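PDB 3EC4: putative Acetyltransferase from the GNAT family from Novosphingobium aromaticivorans DSM 12444, which probably transfers an acyl group other than an aminoacyl group to an acceptor, as GNAT-family acetyltransferases do. Local coordinates for residues I62-P67 and T220-G225; P99-L104 and Y135-D140; R150-P155 and R189-Y194. All coordinates share one frame; numbering follows the deposited sequence.

Interaction 1 (I62-P67 and T220-G225)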
loop_
_atom_site.group_PDB
_atom_site.type_symbol
_atom_site.label_atom_id
_atom_site.label_comp_id
_atom_site.label_asym_id
_atom_site.label_seq_id
_atom_site.Cartn_x
_atom_site.Cartn_y
_atom_site.Cartn_z
ATOM N N ILE A 62 -2.352 1.089 14.720
ATOM C CA ILE A 62 -2.547 0.142 13.636
ATOM C C ILE A 62 -3.493 0.742 12.603
ATOM O O ILE A 62 -4.459 1.465 12.931
ATOM C CB ILE A 62 -3.091 -1.233 14.121
ATOM C CG1 ILE A 62 -4.349 -1.068 15.012
ATOM C CG2 ILE A 62 -1.996 -2.065 14.840
ATOM C CD1 ILE A 62 -5.068 -2.407 15.263
ATOM N N TRP A 63 -3.200 0.457 11.340
ATOM C CA TRP A 63 -4.058 0.827 10.250
ATOM C C TRP A 63 -4.830 -0.386 9.805
ATOM O O TRP A 63 -4.251 -1.471 9.586
ATOM C CB TRP A 63 -3.286 1.327 9.033
ATOM C CG TRP A 63 -2.872 2.748 9.086
ATOM C CD1 TRP A 63 -1.650 3.226 9.413
ATOM C CD2 TRP A 63 -3.680 3.881 8.770
ATOM N NE1 TRP A 63 -1.628 4.592 9.321
ATOM C CE2 TRP A 63 -2.862 5.024 8.922
ATOM C CE3 TRP A 63 -5.014 4.053 8.385
ATOM C CZ2 TRP A 63 -3.338 6.315 8.724
ATOM C CZ3 TRP A 63 -5.475 5.353 8.190
ATOM C CH2 TRP A 63 -4.634 6.456 8.360
ATOM N N LEU A 64 -6.124 -0.146 9.606
ATOM C CA LEU A 64 -7.072 -1.104 9.048
ATOM C C LEU A 64 -7.649 -0.581 7.722
ATOM O O LEU A 64 -7.893 0.611 7.572
ATOM C CB LEU A 64 -8.189 -1.388 10.044
ATOM C CG LEU A 64 -7.734 -1.797 11.443
ATOM C CD1 LEU A 64 -7.998 -0.664 12.396
ATOM C CD2 LEU A 64 -8.433 -3.098 11.895
ATOM N N VAL A 65 -7.835 -1.489 6.789
ATOM C CA VAL A 65 -8.363 -1.181 5.432
ATOM C C VAL A 65 -9.542 -2.127 5.241
ATOM O O VAL A 65 -9.352 -3.345 5.107
ATOM C CB VAL A 65 -7.302 -1.318 4.315
ATOM C CG1 VAL A 65 -7.922 -0.924 2.976
ATOM C CG2 VAL A 65 -6.086 -0.418 4.638
ATOM N N GLU A 66 -10.745 -1.558 5.337
ATOM C CA GLU A 66 -11.992 -2.308 5.332
ATOM C C GLU A 66 -13.032 -1.575 4.527
ATOM O O GLU A 66 -12.822 -0.423 4.189
ATOM C CB GLU A 66 -12.479 -2.548 6.751
ATOM C CG GLU A 66 -11.442 -3.236 7.645
ATOM C CD GLU A 66 -11.242 -4.730 7.361
ATOM O OE1 GLU A 66 -12.080 -5.326 6.664
ATOM O OE2 GLU A 66 -10.243 -5.333 7.859
ATOM N N PRO A 67 -14.165 -2.222 4.220
ATOM C CA PRO A 67 -15.179 -1.430 3.496
ATOM C C PRO A 67 -15.706 -0.200 4.300
ATOM O O PRO A 67 -15.812 0.878 3.736
ATOM C CB PRO A 67 -16.274 -2.470 3.188
ATOM C CG PRO A 67 -15.554 -3.784 3.122
ATOM C CD PRO A 67 -14.530 -3.652 4.291
ATOM N N THR A 220 -12.462 2.253 3.383
ATOM C CA THR A 220 -12.071 3.133 4.482
ATOM C C THR A 220 -10.827 2.622 5.201
ATOM O O THR A 220 -10.778 1.454 5.629
ATOM C CB THR A 220 -13.189 3.246 5.516
ATOM O OG1 THR A 220 -14.412 3.584 4.841
ATOM C CG2 THR A 220 -12.876 4.291 6.580
ATOM N N ALA A 221 -9.851 3.523 5.335
ATOM C CA ALA A 221 -8.669 3.292 6.172
ATOM C C ALA A 221 -8.948 3.881 7.542
ATOM O O ALA A 221 -9.276 5.076 7.643
ATOM C CB ALA A 221 -7.443 3.971 5.561
ATOM N N THR A 222 -8.845 3.050 8.575
ATOM C CA THR A 222 -8.975 3.502 9.982
ATOM C C THR A 222 -7.634 3.354 10.725
ATOM O O THR A 222 -7.007 2.299 10.655
ATOM C CB THR A 222 -10.051 2.698 10.744
ATOM O OG1 THR A 222 -11.369 2.917 10.187
ATOM C CG2 THR A 222 -10.025 3.029 12.221
ATOM N N LEU A 223 -7.217 4.414 11.414
ATOM C CA LEU A 223 -6.038 4.422 12.272
ATOM C C LEU A 223 -6.487 4.420 13.733
ATOM O O LEU A 223 -7.131 5.380 14.223
ATOM C CB LEU A 223 -5.156 5.643 11.960
ATOM C CG LEU A 223 -3.858 5.689 12.766
ATOM C CD1 LEU A 223 -2.973 4.446 12.432
ATOM C CD2 LEU A 223 -3.161 7.022 12.430
ATOM N N LEU A 224 -6.180 3.315 14.413
ATOM C CA LEU A 224 -6.452 3.157 15.828
ATOM C C LEU A 224 -5.174 3.265 16.646
ATOM O O LEU A 224 -4.133 2.641 16.304
ATOM C CB LEU A 224 -7.135 1.799 16.145
ATOM C CG LEU A 224 -8.504 1.524 15.498
ATOM C CD1 LEU A 224 -8.957 0.086 15.902
ATOM C CD2 LEU A 224 -9.557 2.592 15.850
ATOM N N GLY A 225 -5.297 4.025 17.741
ATOM C CA GLY A 225 -4.313 4.076 18.842
ATOM C C GLY A 225 -4.887 3.582 20.165
ATOM O O GLY A 225 -6.032 3.153 20.237
#
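The tightest packing between I62-P67 and T220-G225 is where the indole of W63 lies against L223. CD1 of L223 sits over one face of the ring, 3.4 Å from the centroid of its five-membered part and only 10° off the ring normal, a close CH-pi contact. The indole reaches that position because CG of W63 is anti to its own carbonyl carbon, while CG of L223 is anti to the backbone N (chi1 -177°) and brings the methyl against that face. On the same side of the sheet, CZ3 of W63 meets CB of A221 at 3.6 Å.

This is a regular antiparallel pair. Six backbone hydrogen bonds run between I62, L64 and E66 on one strand and L224, T222 and T220 on the other, and E66 N to T220 O at 3.0 Å is almost straight. Strand 214-226 is bound on its far side by strand 76-88, so the pair forms one flank of the large mixed sheet of this GNAT-type fold, with strand 61-66 outermost within this chain. On the face opposite the indole, CD1 of L64 touches CD1 of L224 at 3.7 Å, and CG1 of I62 lies 4.2 Å from CB of L224.

Packing slackens toward P67. The side chain of V65 comes no nearer than 4.6 Å to T220-G225 and rests instead on helix 11-17, while the carboxylate of E66 turns off to a salt bridge with R10. P67 is partly exposed and its CB points away from T220-G225.

Interaction 2 (P99-L104 and Y135-D140)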
loop_
_atom_site.group_PDB
_atom_site.type_symbol
_atom_site.label_atom_id
_atom_site.label_comp_id
_atom_site.label_asym_id
_atom_site.label_seq_id
_atom_site.Cartn_x
_atom_site.Cartn_y
_atom_site.Cartn_z
ATOM N N PRO A 99 13.688 2.444 -20.569
ATOM C CA PRO A 99 14.939 2.025 -19.930
ATOM C C PRO A 99 15.474 2.960 -18.841
ATOM O O PRO A 99 16.317 2.525 -18.051
ATOM C CB PRO A 99 15.917 1.936 -21.100
ATOM C CG PRO A 99 15.121 2.094 -22.326
ATOM C CD PRO A 99 13.891 2.807 -21.978
ATOM N N GLY A 100 14.986 4.191 -18.770
ATOM C CA GLY A 100 15.300 5.099 -17.665
ATOM C C GLY A 100 14.764 4.643 -16.298
ATOM O O GLY A 100 15.146 5.198 -15.251
ATOM N N ILE A 101 13.874 3.658 -16.279
ATOM C CA ILE A 101 13.367 3.144 -15.003
ATOM C C ILE A 101 14.291 2.004 -14.581
ATOM O O ILE A 101 14.516 1.059 -15.364
ATOM C CB ILE A 101 11.915 2.649 -15.109
ATOM C CG1 ILE A 101 11.004 3.687 -15.749
ATOM C CG2 ILE A 101 11.366 2.220 -13.711
ATOM C CD1 ILE A 101 11.092 5.038 -15.111
ATOM N N VAL A 102 14.856 2.107 -13.376
ATOM C CA VAL A 102 15.793 1.122 -12.832
ATOM C C VAL A 102 15.191 0.355 -11.658
ATOM O O VAL A 102 14.464 0.911 -10.852
ATOM C CB VAL A 102 17.139 1.799 -12.379
ATOM C CG1 VAL A 102 17.873 2.452 -13.583
ATOM C CG2 VAL A 102 16.902 2.841 -11.280
ATOM N N ALA A 103 15.454 -0.945 -11.581
ATOM C CA ALA A 103 15.087 -1.726 -10.406
ATOM C C ALA A 103 15.898 -1.237 -9.182
ATOM O O ALA A 103 17.100 -0.978 -9.269
ATOM C CB ALA A 103 15.329 -3.225 -10.642
ATOM N N LEU A 104 15.230 -1.105 -8.044
ATOM C CA LEU A 104 15.889 -0.747 -6.805
ATOM C C LEU A 104 16.174 -1.978 -5.957
ATOM O O LEU A 104 15.525 -3.008 -6.092
ATOM C CB LEU A 104 15.033 0.233 -6.023
ATOM C CG LEU A 104 14.752 1.525 -6.821
ATOM C CD1 LEU A 104 13.842 2.455 -6.026
ATOM C CD2 LEU A 104 16.040 2.211 -7.264
ATOM N N TYR A 135 10.899 0.145 -8.178
ATOM C CA TYR A 135 11.581 0.778 -9.280
ATOM C C TYR A 135 11.801 2.247 -8.940
ATOM O O TYR A 135 11.089 2.835 -8.090
ATOM C CB TYR A 135 10.738 0.645 -10.547
ATOM C CG TYR A 135 10.678 -0.781 -11.093
ATOM C CD1 TYR A 135 11.727 -1.302 -11.796
ATOM C CD2 TYR A 135 9.576 -1.596 -10.873
ATOM C CE1 TYR A 135 11.681 -2.590 -12.308
ATOM C CE2 TYR A 135 9.527 -2.893 -11.382
ATOM C CZ TYR A 135 10.598 -3.371 -12.097
ATOM O OH TYR A 135 10.603 -4.673 -12.607
ATOM N N GLY A 136 12.793 2.832 -9.596
ATOM C CA GLY A 136 13.129 4.212 -9.366
ATOM C C GLY A 136 13.547 4.888 -10.644
ATOM O O GLY A 136 13.807 4.240 -11.641
ATOM N N VAL A 137 13.640 6.200 -10.548
ATOM C CA VAL A 137 14.282 7.005 -11.567
ATOM C C VAL A 137 15.323 7.870 -10.880
ATOM O O VAL A 137 15.070 8.430 -9.802
ATOM C CB VAL A 137 13.298 7.904 -12.363
ATOM C CG1 VAL A 137 14.039 8.627 -13.478
ATOM C CG2 VAL A 137 12.160 7.089 -12.945
ATOM N N ARG A 138 16.490 7.962 -11.509
ATOM C CA ARG A 138 17.593 8.784 -10.998
ATOM C C ARG A 138 17.801 9.992 -11.882
ATOM O O ARG A 138 17.760 9.879 -13.096
ATOM C CB ARG A 138 18.892 7.975 -10.894
ATOM C CG ARG A 138 18.775 6.835 -9.881
ATOM C CD ARG A 138 20.074 6.549 -9.124
ATOM N NE ARG A 138 19.782 5.775 -7.915
ATOM C CZ ARG A 138 20.001 6.179 -6.655
ATOM N NH1 ARG A 138 20.556 7.352 -6.392
ATOM N NH2 ARG A 138 19.674 5.388 -5.642
ATOM N N ILE A 139 18.022 11.131 -11.251
ATOM C CA ILE A 139 18.256 12.422 -11.910
ATOM C C ILE A 139 19.423 13.099 -11.157
ATOM O O ILE A 139 19.386 13.217 -9.927
ATOM C CB ILE A 139 16.992 13.316 -11.848
ATOM C CG1 ILE A 139 15.859 12.706 -12.662
ATOM C CG2 ILE A 139 17.298 14.757 -12.350
ATOM C CD1 ILE A 139 14.580 13.542 -12.692
ATOM N N ASP A 140 20.457 13.503 -11.890
ATOM C CA ASP A 140 21.703 14.088 -11.319
ATOM C C ASP A 140 22.292 13.159 -10.273
ATOM O O ASP A 140 22.791 13.611 -9.231
ATOM C CB ASP A 140 21.454 15.468 -10.662
ATOM C CG ASP A 140 20.724 16.457 -11.583
ATOM O OD1 ASP A 140 21.129 16.585 -12.760
ATOM O OD2 ASP A 140 19.755 17.111 -11.107
HETATM O O HOH W 1 16.966 6.512 -13.948
#
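Y135 opens the contact with its ring alongside the short strand 102-103. Its CG is anti to the carbonyl carbon (chi1 -70°), which puts CD1 3.7 Å from CA of A103, while the carbonyl oxygen of V102 lies at the ring edge. Behind the ring, CB of Y135 packs on CG2 of I101 at 3.6 Å, the two side chains crossing at about a right angle.

G136 carries the backbone pairing: its O accepts from V102 N at 2.9 Å and its N gives to V102 O at 2.8 Å, making an antiparallel hydrogen-bonded pair. Glycine suits this position, since a CB would clash with CD2 of L104. That leucine lies across the Y135-G136 peptide instead, with CD1 3.5 Å from Y135 O and CG 3.6 Å from G136 N. An alanine here would lack CG and both methyls and would probably leave the Y135-G136 peptide less well covered.

V137 continues next to I101, and at R138 a water replaces direct pairing, accepting from R138 N at 2.9 Å and donating to G100 O at 2.6 Å. The guanidinium of R138 leads off to salt bridges with E111 and D108. I139 has left the partner segment and leans on Y169 and R172, in the loop ahead of helix 174-188.

Strand 102-103 matches the first strand of the GNAT fold, at the end of the sheet within this chain. Helix 174-188 covers one face, L178 and K181 meeting both I101 and Y135, while L104 packs on L143 and M146 of strand 142-149.

Interaction 3 (R150-P155 and R189-Y194); sequences RMRPAP and RGEVPY
OE1 of E191 is held by two donors: NH1 of R152 at 3.0 Å, and NH2 of R189 at 2.8 Å. R189 grips the carboxylate side-on with two nitrogens, its NE binding OE2 at 2.9 Å in a nearly straight bond (169°), and both acceptors lie close to its guanidinium plane. R152 comes from the other segment on a chain extended from CG to NE; its guanidinium is turned 74° from the carboxylate, and its N-H reaches OE1 from above the carboxylate plane.

The two arginines are thereby drawn together, NH2 of R152 lying 3.3 Å from NH2 of R189 with the guanidinium planes steeply inclined. E149 holds this like-charged pair from strand 142-149, bonding both of those NH2 groups. G190 ends helix 174-188 in a Schellman motif, and the chain then enters strand 192-198, the return of the beta-alpha-beta crossover from strand 157-165.

The apolar half centres on Y194. With CG in the crowded position between N and the carbonyl carbon (chi1 81°), its ring reaches the proline tip to tip: P153 CG is 3.2 Å from the Y194 OH, and P153 CD is 3.6 Å from CE1. CB of M151, deposited as selenomethionine, lies 3.5 Å from the same OH, and P11 of helix 11-17 touches both P153 and Y194.

R152, R189 and E191 also touch a crystal neighbour, which may influence how they settle. Within the chain, two carboxylates alternate with two guanidiniums, an arrangement likely to keep E191 ionised and to offset the repulsion between the arginines.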
loop_
_atom_site.group_PDB
_atom_site.type_symbol
_atom_site.label_atom_id
_atom_site.label_comp_id
_atom_site.label_asym_id
_atom_site.label_seq_id
_atom_site.Cartn_x
_atom_site.Cartn_y
_atom_site.Cartn_z
ATOM N N ARG A 150 2.986 -3.895 -3.000
ATOM C CA ARG A 150 2.670 -4.147 -1.598
ATOM C C ARG A 150 1.768 -5.365 -1.397
ATOM O O ARG A 150 2.236 -6.493 -1.600
ATOM C CB ARG A 150 2.174 -2.858 -0.944
ATOM C CG ARG A 150 2.207 -2.828 0.555
ATOM C CD ARG A 150 1.882 -1.461 1.108
ATOM N NE ARG A 150 0.510 -1.075 0.893
ATOM C CZ ARG A 150 -0.006 0.098 1.272
ATOM N NH1 ARG A 150 0.715 1.031 1.904
ATOM N NH2 ARG A 150 -1.252 0.361 1.009
HETATM N N MSE A 151 0.510 -5.186 -0.976
HETATM C CA MSE A 151 -0.307 -6.328 -0.548
HETATM C C MSE A 151 -0.733 -7.226 -1.710
HETATM O O MSE A 151 -0.879 -6.791 -2.874
HETATM C CB MSE A 151 -1.558 -5.878 0.226
HETATM C CG MSE A 151 -1.242 -5.031 1.395
HETATM SE SE MSE A 151 -2.795 -4.697 2.493
HETATM C CE MSE A 151 -2.361 -2.840 2.949
ATOM N N ARG A 152 -0.931 -8.494 -1.382
ATOM C CA ARG A 152 -1.370 -9.484 -2.350
ATOM C C ARG A 152 -2.510 -10.292 -1.743
ATOM O O ARG A 152 -2.274 -11.317 -1.154
ATOM C CB ARG A 152 -0.215 -10.399 -2.732
ATOM C CG ARG A 152 0.873 -9.652 -3.515
ATOM C CD ARG A 152 2.122 -10.460 -3.664
ATOM N NE ARG A 152 3.120 -9.681 -4.362
ATOM C CZ ARG A 152 3.234 -9.594 -5.675
ATOM N NH1 ARG A 152 2.491 -10.348 -6.468
ATOM N NH2 ARG A 152 4.158 -8.787 -6.197
ATOM N N PRO A 153 -3.755 -9.776 -1.856
ATOM C CA PRO A 153 -4.933 -10.386 -1.238
ATOM C C PRO A 153 -5.332 -11.784 -1.757
ATOM O O PRO A 153 -6.055 -12.503 -1.088
ATOM C CB PRO A 153 -6.028 -9.342 -1.479
ATOM C CG PRO A 153 -5.275 -8.023 -1.628
ATOM C CD PRO A 153 -4.078 -8.471 -2.462
ATOM N N ALA A 154 -4.888 -12.101 -2.966
ATOM C CA ALA A 154 -4.986 -13.405 -3.577
ATOM C C ALA A 154 -3.835 -13.566 -4.583
ATOM O O ALA A 154 -3.230 -12.566 -5.007
ATOM C CB ALA A 154 -6.351 -13.589 -4.270
ATOM N N PRO A 155 -3.506 -14.814 -4.964
ATOM C CA PRO A 155 -2.382 -15.015 -5.876
ATOM C C PRO A 155 -2.380 -14.152 -7.140
ATOM O O PRO A 155 -1.306 -13.735 -7.569
ATOM C CB PRO A 155 -2.458 -16.509 -6.198
ATOM C CG PRO A 155 -3.024 -17.088 -4.924
ATOM C CD PRO A 155 -4.109 -16.094 -4.573
ATOM N N ARG A 189 3.505 -11.592 -14.850
ATOM C CA ARG A 189 3.180 -12.713 -13.974
ATOM C C ARG A 189 1.691 -13.108 -13.988
ATOM O O ARG A 189 1.286 -14.039 -13.308
ATOM C CB ARG A 189 3.636 -12.392 -12.516
ATOM C CG ARG A 189 5.109 -12.162 -12.341
ATOM C CD ARG A 189 5.559 -12.038 -10.894
ATOM N NE ARG A 189 4.833 -10.965 -10.210
ATOM C CZ ARG A 189 5.245 -9.721 -10.049
ATOM N NH1 ARG A 189 6.446 -9.311 -10.413
ATOM N NH2 ARG A 189 4.432 -8.847 -9.464
ATOM N N GLY A 190 0.869 -12.431 -14.778
ATOM C CA GLY A 190 -0.561 -12.755 -14.818
ATOM C C GLY A 190 -1.348 -12.283 -13.614
ATOM O O GLY A 190 -2.372 -12.865 -13.275
ATOM N N GLU A 191 -0.866 -11.224 -12.985
ATOM C CA GLU A 191 -1.527 -10.609 -11.855
ATOM C C GLU A 191 -2.224 -9.333 -12.301
ATOM O O GLU A 191 -1.757 -8.608 -13.204
ATOM C CB GLU A 191 -0.534 -10.252 -10.741
ATOM C CG GLU A 191 0.223 -11.444 -10.216
ATOM C CD GLU A 191 1.535 -11.065 -9.554
ATOM O OE1 GLU A 191 1.835 -9.854 -9.402
ATOM O OE2 GLU A 191 2.269 -11.993 -9.190
ATOM N N VAL A 192 -3.332 -9.066 -11.632
ATOM C CA VAL A 192 -4.115 -7.891 -11.816
ATOM C C VAL A 192 -3.700 -6.815 -10.765
ATOM O O VAL A 192 -3.764 -7.050 -9.517
ATOM C CB VAL A 192 -5.642 -8.215 -11.674
ATOM C CG1 VAL A 192 -6.471 -6.911 -11.713
ATOM C CG2 VAL A 192 -6.159 -9.285 -12.690
ATOM N N PRO A 193 -3.239 -5.640 -11.244
ATOM C CA PRO A 193 -2.945 -4.524 -10.366
ATOM C C PRO A 193 -4.183 -3.941 -9.756
ATOM O O PRO A 193 -5.223 -3.879 -10.407
ATOM C CB PRO A 193 -2.286 -3.477 -11.298
ATOM C CG PRO A 193 -1.867 -4.248 -12.521
ATOM C CD PRO A 193 -2.868 -5.334 -12.650
ATOM N N TYR A 194 -4.054 -3.513 -8.512
ATOM C CA TYR A 194 -5.046 -2.661 -7.844
ATOM C C TYR A 194 -4.331 -1.644 -6.967
ATOM O O TYR A 194 -3.147 -1.785 -6.661
ATOM C CB TYR A 194 -6.017 -3.523 -7.028
ATOM C CG TYR A 194 -5.495 -3.932 -5.688
ATOM C CD1 TYR A 194 -4.636 -5.009 -5.559
ATOM C CD2 TYR A 194 -5.916 -3.283 -4.546
ATOM C CE1 TYR A 194 -4.145 -5.375 -4.300
ATOM C CE2 TYR A 194 -5.465 -3.643 -3.323
ATOM C CZ TYR A 194 -4.566 -4.701 -3.206
ATOM O OH TYR A 194 -4.112 -5.067 -1.958
#

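In the fold
All three contacts reach the same mixed sheet. Interactions 1 and 2 lie at its two ends within this chain, on opposite sides of the chain's centre, their centres about 32 Å apart. Interaction 3 falls between them, joining a loop to the start of strand 192-198; its nearest atoms come within about 5 Å of interaction 1 and 7 Å of interaction 2, without touching either. Helix 174-188 links interactions 2 and 3, packing over interaction 2 and leading into the R189-Y194 segment of interaction 3. In GNAT enzymes the cofactor usually binds between the strands equivalent to 157-165 and 192-198. An acetate ion, probably from crystallisation, lies about 2 Å from the Y135 side chain.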